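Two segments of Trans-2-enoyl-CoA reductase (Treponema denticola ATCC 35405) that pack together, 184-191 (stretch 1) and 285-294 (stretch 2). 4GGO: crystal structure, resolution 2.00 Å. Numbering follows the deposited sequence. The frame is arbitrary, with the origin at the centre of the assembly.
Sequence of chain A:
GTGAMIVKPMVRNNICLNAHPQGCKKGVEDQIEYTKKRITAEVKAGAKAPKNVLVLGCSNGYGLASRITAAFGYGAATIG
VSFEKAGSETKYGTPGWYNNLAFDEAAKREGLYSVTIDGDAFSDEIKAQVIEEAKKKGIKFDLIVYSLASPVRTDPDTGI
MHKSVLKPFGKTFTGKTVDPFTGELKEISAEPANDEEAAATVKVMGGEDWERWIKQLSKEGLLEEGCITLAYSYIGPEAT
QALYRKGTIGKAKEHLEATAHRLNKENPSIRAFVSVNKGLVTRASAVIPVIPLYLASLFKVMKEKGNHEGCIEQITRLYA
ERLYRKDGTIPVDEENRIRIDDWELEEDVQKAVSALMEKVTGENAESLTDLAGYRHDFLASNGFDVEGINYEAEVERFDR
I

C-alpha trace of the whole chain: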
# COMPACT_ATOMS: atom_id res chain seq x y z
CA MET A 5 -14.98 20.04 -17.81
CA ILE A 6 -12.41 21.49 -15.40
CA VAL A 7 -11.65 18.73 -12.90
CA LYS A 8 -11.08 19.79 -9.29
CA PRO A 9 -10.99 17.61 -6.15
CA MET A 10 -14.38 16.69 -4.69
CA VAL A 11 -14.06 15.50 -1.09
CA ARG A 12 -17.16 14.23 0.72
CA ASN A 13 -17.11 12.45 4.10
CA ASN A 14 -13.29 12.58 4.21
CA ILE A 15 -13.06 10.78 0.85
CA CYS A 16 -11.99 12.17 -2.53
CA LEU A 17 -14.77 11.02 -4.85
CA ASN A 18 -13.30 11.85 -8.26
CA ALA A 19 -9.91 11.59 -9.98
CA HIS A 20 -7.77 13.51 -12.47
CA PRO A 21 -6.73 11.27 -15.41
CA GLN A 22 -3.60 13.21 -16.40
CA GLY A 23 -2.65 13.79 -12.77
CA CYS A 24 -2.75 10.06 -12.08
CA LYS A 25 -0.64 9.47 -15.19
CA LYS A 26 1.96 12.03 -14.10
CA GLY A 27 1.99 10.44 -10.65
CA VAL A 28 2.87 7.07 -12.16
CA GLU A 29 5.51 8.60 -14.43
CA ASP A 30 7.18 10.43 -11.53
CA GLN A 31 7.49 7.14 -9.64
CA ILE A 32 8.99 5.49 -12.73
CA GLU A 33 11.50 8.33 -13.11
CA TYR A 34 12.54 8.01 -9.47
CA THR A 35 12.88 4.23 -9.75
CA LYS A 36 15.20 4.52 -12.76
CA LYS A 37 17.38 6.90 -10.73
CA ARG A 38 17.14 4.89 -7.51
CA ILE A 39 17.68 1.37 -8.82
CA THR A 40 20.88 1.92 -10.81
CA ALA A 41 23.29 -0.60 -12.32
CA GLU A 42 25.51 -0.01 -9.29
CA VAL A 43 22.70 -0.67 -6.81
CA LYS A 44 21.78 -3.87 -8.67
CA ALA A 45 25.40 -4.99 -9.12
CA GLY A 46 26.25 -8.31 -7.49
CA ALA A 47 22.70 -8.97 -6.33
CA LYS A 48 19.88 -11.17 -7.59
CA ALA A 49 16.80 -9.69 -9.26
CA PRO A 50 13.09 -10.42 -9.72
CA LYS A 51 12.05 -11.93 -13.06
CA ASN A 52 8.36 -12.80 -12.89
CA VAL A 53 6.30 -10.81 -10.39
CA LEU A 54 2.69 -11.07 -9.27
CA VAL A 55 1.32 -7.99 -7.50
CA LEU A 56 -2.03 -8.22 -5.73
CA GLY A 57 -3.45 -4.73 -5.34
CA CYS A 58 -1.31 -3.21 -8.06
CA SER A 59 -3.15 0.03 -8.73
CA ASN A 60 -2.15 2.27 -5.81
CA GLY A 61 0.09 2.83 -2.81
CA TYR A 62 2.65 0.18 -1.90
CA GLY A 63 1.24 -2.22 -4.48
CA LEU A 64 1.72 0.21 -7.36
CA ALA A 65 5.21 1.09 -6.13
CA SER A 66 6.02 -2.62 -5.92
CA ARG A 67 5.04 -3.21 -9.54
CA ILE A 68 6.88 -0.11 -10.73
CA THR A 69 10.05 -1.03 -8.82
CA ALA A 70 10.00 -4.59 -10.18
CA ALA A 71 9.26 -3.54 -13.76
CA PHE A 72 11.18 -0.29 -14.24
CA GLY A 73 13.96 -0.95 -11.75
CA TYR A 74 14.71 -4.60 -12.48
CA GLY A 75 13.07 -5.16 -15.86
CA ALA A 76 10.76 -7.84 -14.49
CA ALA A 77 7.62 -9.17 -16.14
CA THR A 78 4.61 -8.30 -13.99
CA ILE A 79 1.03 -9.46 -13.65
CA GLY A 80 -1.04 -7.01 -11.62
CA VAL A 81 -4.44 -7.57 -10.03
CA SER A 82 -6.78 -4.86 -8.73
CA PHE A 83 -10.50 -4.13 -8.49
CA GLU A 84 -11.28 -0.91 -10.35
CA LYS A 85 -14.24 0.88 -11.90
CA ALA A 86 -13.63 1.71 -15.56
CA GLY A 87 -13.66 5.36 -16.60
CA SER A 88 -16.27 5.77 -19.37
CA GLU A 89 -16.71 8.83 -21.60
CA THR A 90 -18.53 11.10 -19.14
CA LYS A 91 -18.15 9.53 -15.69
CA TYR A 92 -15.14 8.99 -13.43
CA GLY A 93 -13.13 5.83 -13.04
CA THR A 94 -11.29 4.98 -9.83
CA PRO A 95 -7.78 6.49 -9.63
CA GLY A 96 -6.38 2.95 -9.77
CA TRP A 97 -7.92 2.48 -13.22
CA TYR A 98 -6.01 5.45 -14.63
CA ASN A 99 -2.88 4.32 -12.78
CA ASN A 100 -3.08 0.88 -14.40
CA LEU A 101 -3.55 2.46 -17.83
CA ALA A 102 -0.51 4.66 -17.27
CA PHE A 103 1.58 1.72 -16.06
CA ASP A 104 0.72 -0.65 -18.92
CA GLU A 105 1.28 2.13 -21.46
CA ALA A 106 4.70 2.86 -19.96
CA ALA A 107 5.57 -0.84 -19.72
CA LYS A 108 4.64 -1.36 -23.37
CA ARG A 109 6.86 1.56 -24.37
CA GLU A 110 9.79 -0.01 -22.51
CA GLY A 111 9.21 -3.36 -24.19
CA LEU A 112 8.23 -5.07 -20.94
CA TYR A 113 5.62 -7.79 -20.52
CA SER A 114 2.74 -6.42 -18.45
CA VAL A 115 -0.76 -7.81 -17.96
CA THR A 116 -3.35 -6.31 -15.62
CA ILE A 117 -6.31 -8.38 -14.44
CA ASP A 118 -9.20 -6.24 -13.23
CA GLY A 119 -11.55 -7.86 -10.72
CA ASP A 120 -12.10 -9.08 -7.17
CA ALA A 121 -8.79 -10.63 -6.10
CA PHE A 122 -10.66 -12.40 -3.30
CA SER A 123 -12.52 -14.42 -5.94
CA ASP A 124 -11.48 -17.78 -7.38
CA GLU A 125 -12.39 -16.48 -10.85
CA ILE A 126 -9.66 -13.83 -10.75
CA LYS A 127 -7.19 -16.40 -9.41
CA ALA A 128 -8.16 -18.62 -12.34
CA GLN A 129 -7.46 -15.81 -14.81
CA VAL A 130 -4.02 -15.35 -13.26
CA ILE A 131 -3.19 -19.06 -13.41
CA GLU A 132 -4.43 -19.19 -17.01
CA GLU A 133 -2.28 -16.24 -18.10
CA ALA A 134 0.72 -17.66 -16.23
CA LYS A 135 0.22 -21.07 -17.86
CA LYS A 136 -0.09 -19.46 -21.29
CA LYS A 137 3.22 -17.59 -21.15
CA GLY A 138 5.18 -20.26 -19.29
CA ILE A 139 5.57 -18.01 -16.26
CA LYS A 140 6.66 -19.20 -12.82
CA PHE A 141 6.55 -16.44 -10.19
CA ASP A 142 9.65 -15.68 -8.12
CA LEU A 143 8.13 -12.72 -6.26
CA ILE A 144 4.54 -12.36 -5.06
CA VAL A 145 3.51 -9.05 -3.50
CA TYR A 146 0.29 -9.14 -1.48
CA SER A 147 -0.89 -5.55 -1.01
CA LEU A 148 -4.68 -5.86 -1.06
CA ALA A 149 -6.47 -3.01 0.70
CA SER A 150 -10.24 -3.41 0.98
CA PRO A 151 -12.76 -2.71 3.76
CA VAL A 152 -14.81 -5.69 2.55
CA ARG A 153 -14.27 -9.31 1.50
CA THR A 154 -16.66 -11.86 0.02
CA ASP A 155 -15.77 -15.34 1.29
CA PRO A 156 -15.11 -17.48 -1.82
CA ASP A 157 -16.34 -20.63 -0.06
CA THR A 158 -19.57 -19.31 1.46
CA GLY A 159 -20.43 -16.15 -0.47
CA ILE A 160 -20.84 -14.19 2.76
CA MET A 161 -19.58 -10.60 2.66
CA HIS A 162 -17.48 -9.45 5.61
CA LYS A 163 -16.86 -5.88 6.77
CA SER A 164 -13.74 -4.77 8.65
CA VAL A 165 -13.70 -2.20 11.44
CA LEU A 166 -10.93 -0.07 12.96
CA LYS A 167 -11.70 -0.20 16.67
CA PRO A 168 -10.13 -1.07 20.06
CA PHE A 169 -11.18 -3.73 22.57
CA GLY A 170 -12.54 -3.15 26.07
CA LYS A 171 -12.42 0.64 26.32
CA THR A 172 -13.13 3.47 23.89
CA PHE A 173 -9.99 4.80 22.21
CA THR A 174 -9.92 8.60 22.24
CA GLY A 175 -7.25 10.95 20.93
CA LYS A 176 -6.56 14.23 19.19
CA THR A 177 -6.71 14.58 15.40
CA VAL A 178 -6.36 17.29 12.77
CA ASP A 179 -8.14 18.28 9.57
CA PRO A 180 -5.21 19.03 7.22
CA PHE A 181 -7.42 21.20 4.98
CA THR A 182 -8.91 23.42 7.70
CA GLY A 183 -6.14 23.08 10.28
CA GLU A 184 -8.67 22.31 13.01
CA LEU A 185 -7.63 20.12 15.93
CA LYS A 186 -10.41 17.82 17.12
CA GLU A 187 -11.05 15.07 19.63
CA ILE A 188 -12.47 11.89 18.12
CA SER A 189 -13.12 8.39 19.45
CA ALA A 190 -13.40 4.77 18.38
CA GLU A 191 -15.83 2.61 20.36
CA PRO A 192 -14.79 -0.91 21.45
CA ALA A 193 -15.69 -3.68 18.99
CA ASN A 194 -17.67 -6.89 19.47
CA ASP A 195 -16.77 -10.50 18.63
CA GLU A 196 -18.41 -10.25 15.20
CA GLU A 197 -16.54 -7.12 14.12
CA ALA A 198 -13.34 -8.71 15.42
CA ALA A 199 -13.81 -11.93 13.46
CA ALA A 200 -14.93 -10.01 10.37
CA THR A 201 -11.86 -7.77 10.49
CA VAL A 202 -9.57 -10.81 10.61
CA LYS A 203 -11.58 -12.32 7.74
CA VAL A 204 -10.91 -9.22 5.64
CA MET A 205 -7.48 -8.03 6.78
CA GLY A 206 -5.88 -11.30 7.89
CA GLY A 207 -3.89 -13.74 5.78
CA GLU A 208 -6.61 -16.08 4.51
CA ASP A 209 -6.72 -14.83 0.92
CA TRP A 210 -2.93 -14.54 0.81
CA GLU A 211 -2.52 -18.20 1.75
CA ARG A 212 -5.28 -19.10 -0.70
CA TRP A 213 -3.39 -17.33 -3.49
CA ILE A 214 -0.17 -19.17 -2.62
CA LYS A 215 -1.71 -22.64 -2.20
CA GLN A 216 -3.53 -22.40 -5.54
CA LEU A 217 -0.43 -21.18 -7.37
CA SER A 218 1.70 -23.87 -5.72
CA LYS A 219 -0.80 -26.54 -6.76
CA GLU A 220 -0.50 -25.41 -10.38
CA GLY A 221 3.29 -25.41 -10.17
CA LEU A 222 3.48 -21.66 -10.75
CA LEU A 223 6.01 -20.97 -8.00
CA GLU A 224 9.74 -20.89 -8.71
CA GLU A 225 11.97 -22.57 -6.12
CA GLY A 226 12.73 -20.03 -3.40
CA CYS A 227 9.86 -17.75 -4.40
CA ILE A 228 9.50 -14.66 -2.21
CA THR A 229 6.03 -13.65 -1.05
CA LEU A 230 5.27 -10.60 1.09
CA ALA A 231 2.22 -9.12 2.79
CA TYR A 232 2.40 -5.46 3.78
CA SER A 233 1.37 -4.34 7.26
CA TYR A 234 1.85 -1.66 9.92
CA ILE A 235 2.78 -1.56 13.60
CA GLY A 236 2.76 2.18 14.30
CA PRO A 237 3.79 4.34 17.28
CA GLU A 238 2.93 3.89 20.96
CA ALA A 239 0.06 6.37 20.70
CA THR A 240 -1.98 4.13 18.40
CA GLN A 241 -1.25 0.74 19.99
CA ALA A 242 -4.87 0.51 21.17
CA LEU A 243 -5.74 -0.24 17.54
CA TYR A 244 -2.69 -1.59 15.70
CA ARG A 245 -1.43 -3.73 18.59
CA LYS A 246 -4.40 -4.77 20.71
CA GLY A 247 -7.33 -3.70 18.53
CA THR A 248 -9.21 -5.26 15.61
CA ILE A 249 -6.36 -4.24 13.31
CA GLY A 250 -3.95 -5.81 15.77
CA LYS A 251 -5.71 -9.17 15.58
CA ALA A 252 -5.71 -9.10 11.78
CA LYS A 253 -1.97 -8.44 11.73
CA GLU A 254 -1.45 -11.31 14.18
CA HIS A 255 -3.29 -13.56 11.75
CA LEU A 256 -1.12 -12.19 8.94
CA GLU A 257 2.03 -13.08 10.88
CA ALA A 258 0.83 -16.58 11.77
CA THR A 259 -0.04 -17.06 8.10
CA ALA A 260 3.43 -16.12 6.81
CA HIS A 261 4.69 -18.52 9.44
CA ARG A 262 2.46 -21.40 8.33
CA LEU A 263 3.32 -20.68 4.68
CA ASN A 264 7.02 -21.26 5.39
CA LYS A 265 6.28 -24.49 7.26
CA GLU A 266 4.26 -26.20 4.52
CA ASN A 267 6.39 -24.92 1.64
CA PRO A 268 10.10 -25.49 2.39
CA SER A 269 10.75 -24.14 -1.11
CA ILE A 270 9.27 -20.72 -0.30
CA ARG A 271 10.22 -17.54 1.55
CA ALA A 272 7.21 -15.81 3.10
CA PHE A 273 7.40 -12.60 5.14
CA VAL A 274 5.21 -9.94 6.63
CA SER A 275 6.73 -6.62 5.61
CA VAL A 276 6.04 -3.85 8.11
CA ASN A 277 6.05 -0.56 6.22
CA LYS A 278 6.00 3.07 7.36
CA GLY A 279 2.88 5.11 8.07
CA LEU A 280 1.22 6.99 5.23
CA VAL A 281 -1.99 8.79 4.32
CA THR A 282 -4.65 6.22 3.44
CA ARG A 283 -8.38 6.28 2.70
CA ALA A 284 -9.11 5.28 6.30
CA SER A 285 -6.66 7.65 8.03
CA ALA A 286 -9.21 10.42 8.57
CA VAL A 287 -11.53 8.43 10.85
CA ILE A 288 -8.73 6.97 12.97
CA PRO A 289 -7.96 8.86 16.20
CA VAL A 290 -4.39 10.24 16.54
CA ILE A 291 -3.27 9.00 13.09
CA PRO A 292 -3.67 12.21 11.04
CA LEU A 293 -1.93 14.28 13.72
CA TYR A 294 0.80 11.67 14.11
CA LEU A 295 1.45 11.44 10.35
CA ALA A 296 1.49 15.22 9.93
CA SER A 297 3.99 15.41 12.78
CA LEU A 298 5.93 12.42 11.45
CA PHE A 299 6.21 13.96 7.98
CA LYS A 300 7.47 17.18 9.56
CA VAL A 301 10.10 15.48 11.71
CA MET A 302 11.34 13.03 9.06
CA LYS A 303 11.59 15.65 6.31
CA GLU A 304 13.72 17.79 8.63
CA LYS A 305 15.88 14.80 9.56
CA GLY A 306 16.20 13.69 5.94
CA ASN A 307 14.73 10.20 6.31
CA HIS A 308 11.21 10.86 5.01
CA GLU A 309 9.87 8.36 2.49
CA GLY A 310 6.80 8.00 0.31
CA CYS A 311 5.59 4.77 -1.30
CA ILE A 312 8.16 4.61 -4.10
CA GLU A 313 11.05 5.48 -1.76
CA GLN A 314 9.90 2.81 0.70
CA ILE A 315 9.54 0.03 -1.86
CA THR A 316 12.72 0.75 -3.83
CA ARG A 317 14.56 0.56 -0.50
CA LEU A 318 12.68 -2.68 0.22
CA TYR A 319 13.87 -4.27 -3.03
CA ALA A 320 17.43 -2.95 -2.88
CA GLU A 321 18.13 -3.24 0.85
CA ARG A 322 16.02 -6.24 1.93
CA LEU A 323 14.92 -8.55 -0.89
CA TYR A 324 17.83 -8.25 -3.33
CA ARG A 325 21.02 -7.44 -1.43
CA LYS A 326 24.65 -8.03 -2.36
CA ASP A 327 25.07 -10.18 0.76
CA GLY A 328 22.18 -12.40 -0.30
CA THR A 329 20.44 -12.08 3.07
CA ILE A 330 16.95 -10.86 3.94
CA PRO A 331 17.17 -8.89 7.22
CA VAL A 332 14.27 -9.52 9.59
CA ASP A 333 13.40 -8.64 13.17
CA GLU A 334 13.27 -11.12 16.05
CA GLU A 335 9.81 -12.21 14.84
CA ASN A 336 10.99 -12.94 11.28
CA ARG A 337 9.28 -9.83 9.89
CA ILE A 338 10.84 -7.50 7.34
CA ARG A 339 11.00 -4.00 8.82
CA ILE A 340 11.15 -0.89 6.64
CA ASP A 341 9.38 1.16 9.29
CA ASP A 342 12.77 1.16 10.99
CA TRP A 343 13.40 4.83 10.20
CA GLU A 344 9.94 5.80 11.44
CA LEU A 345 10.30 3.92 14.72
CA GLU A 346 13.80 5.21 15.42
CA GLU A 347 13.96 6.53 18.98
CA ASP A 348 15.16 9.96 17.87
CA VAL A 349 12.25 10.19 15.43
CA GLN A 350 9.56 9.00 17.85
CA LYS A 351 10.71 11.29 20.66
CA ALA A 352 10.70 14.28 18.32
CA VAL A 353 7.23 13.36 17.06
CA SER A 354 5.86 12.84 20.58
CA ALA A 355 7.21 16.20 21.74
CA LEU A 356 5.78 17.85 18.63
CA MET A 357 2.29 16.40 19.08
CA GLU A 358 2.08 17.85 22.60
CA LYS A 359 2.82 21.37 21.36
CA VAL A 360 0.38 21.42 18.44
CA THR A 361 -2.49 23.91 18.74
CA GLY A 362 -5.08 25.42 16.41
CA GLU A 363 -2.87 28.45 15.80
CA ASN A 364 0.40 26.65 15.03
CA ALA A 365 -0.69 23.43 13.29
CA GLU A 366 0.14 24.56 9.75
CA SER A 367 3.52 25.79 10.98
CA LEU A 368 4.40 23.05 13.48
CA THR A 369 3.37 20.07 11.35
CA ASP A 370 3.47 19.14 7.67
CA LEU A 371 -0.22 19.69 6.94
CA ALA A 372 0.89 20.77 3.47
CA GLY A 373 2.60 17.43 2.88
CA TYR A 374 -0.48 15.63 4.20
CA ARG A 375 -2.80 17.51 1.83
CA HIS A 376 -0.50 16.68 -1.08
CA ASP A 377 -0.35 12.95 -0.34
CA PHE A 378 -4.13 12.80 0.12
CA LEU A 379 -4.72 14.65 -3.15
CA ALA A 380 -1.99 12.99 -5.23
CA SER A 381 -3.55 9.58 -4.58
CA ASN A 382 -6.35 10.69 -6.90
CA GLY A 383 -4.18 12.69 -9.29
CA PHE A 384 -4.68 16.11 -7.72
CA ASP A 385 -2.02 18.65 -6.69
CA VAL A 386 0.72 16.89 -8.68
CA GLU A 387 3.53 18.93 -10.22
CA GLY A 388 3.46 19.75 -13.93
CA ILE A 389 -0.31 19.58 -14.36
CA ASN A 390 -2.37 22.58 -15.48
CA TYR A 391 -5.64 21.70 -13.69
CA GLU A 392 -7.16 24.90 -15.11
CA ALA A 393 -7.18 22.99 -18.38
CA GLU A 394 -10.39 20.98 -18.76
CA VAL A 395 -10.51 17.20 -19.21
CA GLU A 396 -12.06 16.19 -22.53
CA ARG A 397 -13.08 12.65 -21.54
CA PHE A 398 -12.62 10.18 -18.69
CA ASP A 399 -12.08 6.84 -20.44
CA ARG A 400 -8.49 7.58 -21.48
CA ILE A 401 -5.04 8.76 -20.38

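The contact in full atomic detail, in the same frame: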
# COMPACT_ATOMS: atom_id res chain seq x y z
N GLU A 184 -7.98 22.45 11.73
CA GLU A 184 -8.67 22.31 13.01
C GLU A 184 -8.26 21.06 13.77
O GLU A 184 -8.29 19.95 13.23
CB GLU A 184 -10.19 22.32 12.81
CG GLU A 184 -10.97 22.29 14.11
CD GLU A 184 -12.46 22.08 13.91
OE1 GLU A 184 -12.89 21.91 12.75
OE2 GLU A 184 -13.20 22.09 14.91
N LEU A 185 -7.88 21.24 15.03
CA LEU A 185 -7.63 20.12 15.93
C LEU A 185 -8.94 19.67 16.55
O LEU A 185 -9.71 20.49 17.05
CB LEU A 185 -6.65 20.51 17.04
CG LEU A 185 -5.16 20.56 16.74
CD1 LEU A 185 -4.40 20.95 18.00
CD2 LEU A 185 -4.66 19.23 16.21
N LYS A 186 -9.20 18.36 16.53
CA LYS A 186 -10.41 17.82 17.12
C LYS A 186 -10.11 16.72 18.11
O LYS A 186 -8.96 16.31 18.27
CB LYS A 186 -11.33 17.24 16.03
CG LYS A 186 -11.61 18.17 14.88
CD LYS A 186 -12.40 17.44 13.81
CE LYS A 186 -12.52 18.27 12.55
NZ LYS A 186 -13.11 17.47 11.44
N GLU A 187 -11.15 16.24 18.78
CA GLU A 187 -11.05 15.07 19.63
C GLU A 187 -12.07 14.04 19.17
O GLU A 187 -13.28 14.25 19.29
CB GLU A 187 -11.28 15.44 21.09
CG GLU A 187 -11.32 14.24 22.02
CD GLU A 187 -10.74 14.55 23.39
OE1 GLU A 187 -9.88 15.45 23.48
OE2 GLU A 187 -11.14 13.89 24.37
N ILE A 188 -11.59 12.93 18.63
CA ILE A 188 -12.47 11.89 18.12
C ILE A 188 -12.23 10.57 18.85
O ILE A 188 -11.21 10.40 19.52
CB ILE A 188 -12.29 11.67 16.61
CG1 ILE A 188 -10.92 11.06 16.31
CG2 ILE A 188 -12.46 12.98 15.87
CD1 ILE A 188 -10.75 10.66 14.86
N SER A 189 -13.18 9.65 18.71
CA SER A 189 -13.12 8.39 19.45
C SER A 189 -13.48 7.19 18.59
O SER A 189 -14.19 7.32 17.58
CB SER A 189 -14.06 8.45 20.66
OG SER A 189 -13.73 9.54 21.50
N ALA A 190 -13.00 6.03 18.99
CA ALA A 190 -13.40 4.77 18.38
C ALA A 190 -13.92 3.84 19.48
O ALA A 190 -13.20 3.50 20.42
CB ALA A 190 -12.23 4.12 17.66
N GLU A 191 -15.19 3.46 19.37
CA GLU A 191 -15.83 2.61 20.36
C GLU A 191 -15.26 1.19 20.31
O GLU A 191 -14.79 0.76 19.26
CB GLU A 191 -17.34 2.57 20.13
CG GLU A 191 -18.01 3.95 20.09
CD GLU A 191 -18.26 4.53 21.47
OE1 GLU A 191 -19.42 4.90 21.76
OE2 GLU A 191 -17.30 4.63 22.27
N SER A 285 -7.41 6.86 7.05
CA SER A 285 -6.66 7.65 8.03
C SER A 285 -7.51 8.69 8.76
O SER A 285 -7.34 8.90 9.96
CB SER A 285 -5.47 8.35 7.36
OG SER A 285 -4.54 7.41 6.86
N ALA A 286 -8.43 9.31 8.04
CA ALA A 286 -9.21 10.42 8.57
C ALA A 286 -10.08 10.06 9.77
O ALA A 286 -10.26 10.87 10.68
CB ALA A 286 -10.06 11.04 7.47
N VAL A 287 -10.62 8.85 9.78
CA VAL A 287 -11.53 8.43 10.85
C VAL A 287 -10.81 7.80 12.04
O VAL A 287 -11.43 7.53 13.07
CB VAL A 287 -12.61 7.46 10.33
CG1 VAL A 287 -13.48 8.15 9.29
CG2 VAL A 287 -11.97 6.21 9.76
N ILE A 288 -9.51 7.57 11.89
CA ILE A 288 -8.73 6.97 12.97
C ILE A 288 -8.19 8.05 13.91
O ILE A 288 -7.54 8.99 13.46
CB ILE A 288 -7.54 6.17 12.42
CG1 ILE A 288 -8.01 5.15 11.38
CG2 ILE A 288 -6.82 5.46 13.55
CD1 ILE A 288 -6.87 4.38 10.74
N PRO A 289 -8.47 7.91 15.21
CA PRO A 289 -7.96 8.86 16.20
C PRO A 289 -6.43 8.87 16.23
O PRO A 289 -5.83 7.81 16.04
CB PRO A 289 -8.51 8.33 17.53
CG PRO A 289 -9.70 7.51 17.14
CD PRO A 289 -9.34 6.89 15.83
N VAL A 290 -5.85 10.04 16.44
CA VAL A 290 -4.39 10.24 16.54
C VAL A 290 -3.65 10.21 15.19
O VAL A 290 -2.81 11.06 14.93
CB VAL A 290 -3.72 9.28 17.56
CG1 VAL A 290 -2.23 9.57 17.66
CG2 VAL A 290 -4.38 9.41 18.92
N ILE A 291 -3.99 9.24 14.34
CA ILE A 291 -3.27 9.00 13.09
C ILE A 291 -2.96 10.22 12.20
O ILE A 291 -1.81 10.41 11.80
CB ILE A 291 -3.91 7.85 12.26
CG1 ILE A 291 -3.52 6.49 12.84
CG2 ILE A 291 -3.48 7.93 10.80
CD1 ILE A 291 -2.03 6.24 12.85
N PRO A 292 -3.97 11.06 11.90
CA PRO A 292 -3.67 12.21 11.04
C PRO A 292 -2.70 13.20 11.69
O PRO A 292 -1.86 13.78 11.00
CB PRO A 292 -5.03 12.87 10.84
CG PRO A 292 -6.02 11.78 11.08
CD PRO A 292 -5.41 10.97 12.19
N LEU A 293 -2.82 13.39 13.00
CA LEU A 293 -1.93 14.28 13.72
C LEU A 293 -0.53 13.69 13.82
O LEU A 293 0.46 14.40 13.70
CB LEU A 293 -2.47 14.57 15.13
CG LEU A 293 -1.57 15.43 16.02
CD1 LEU A 293 -1.33 16.80 15.38
CD2 LEU A 293 -2.16 15.58 17.41
N TYR A 294 -0.47 12.38 14.04
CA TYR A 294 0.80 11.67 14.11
C TYR A 294 1.55 11.75 12.78
O TYR A 294 2.73 12.11 12.74
CB TYR A 294 0.58 10.21 14.50
CG TYR A 294 1.80 9.34 14.29
CD1 TYR A 294 2.92 9.48 15.09
CD2 TYR A 294 1.83 8.38 13.29
CE1 TYR A 294 4.04 8.69 14.91
CE2 TYR A 294 2.94 7.58 13.09
CZ TYR A 294 4.04 7.74 13.91
OH TYR A 294 5.16 6.95 13.72

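Segments far apart in sequence can pack together without exchanging a hydrogen bond, through apolar contact. Trans-2-enoyl-CoA reductase from Treponema denticola offers a compact example. A strand that runs through to A190 lies against a loop that leads into a helix, the touching residues being at least 98 positions apart in the chain. No hydrogen bond crosses between them, and the contact buries a modest 246 Å², both sides summed.

The backbones set the terms of the meeting. They approach most closely where the CA atoms of I188 and P289 stand 5.8 Å apart; toward L185 and L293 the gap widens, with 8.5 Å between their CA atoms, so side chains must span it. The second stretch satisfies part of its polar backbone internally. I288 N donates to S285 O at 3.2 Å, closing a turn, and a weak bond runs from I291 N to P289 O at 2.9 Å. V290 occupies the N-cap position, and its carbonyl receives the first helical bond seen here, from Y294 N to V290 O at 2.8 Å.

Apolar side-chain contacts form three pairs. At the centre, I188 points toward the loop, and its CG1 lies 3.8 Å from CB of P289. The proline ring is a rigid, largely hydrocarbon surface against which the isoleucine can rest without any directional bond. A190 also points toward the loop and meets the same ring, its CB 4.3 Å from CG of P289. P289 thus serves two strand residues that lie on the same side by the alternation of an extended chain; the CA-to-CB bond of S189, between them, points away from the loop, and its OG is hydrogen-bonded elsewhere in the structure. The third pair is more distant along the strand: L185 sets out sideways, but its end comes nearer, bringing CD2 to 4.2 Å from CD1 of L293, which points toward the strand from the helix.

A further group of contacts places side chain against backbone. With chi1 near 69° (p) and chi2 near 173° (t), I188 extends its CD1 to 3.6 Å from CA of P289, and the same methyl lies 3.7 Å from O of V287 and 3.8 Å from C of I288. These are van der Waals contacts, since a methyl carbon offers no conventional hydrogen-bond donor. On the other side of the exchange, CG of P289 rests 4.1 Å from N of A190. The general lesson is that a few aliphatic groups can make up the contact between a strand and a loop-and-helix segment, with no hydrogen bond between the two.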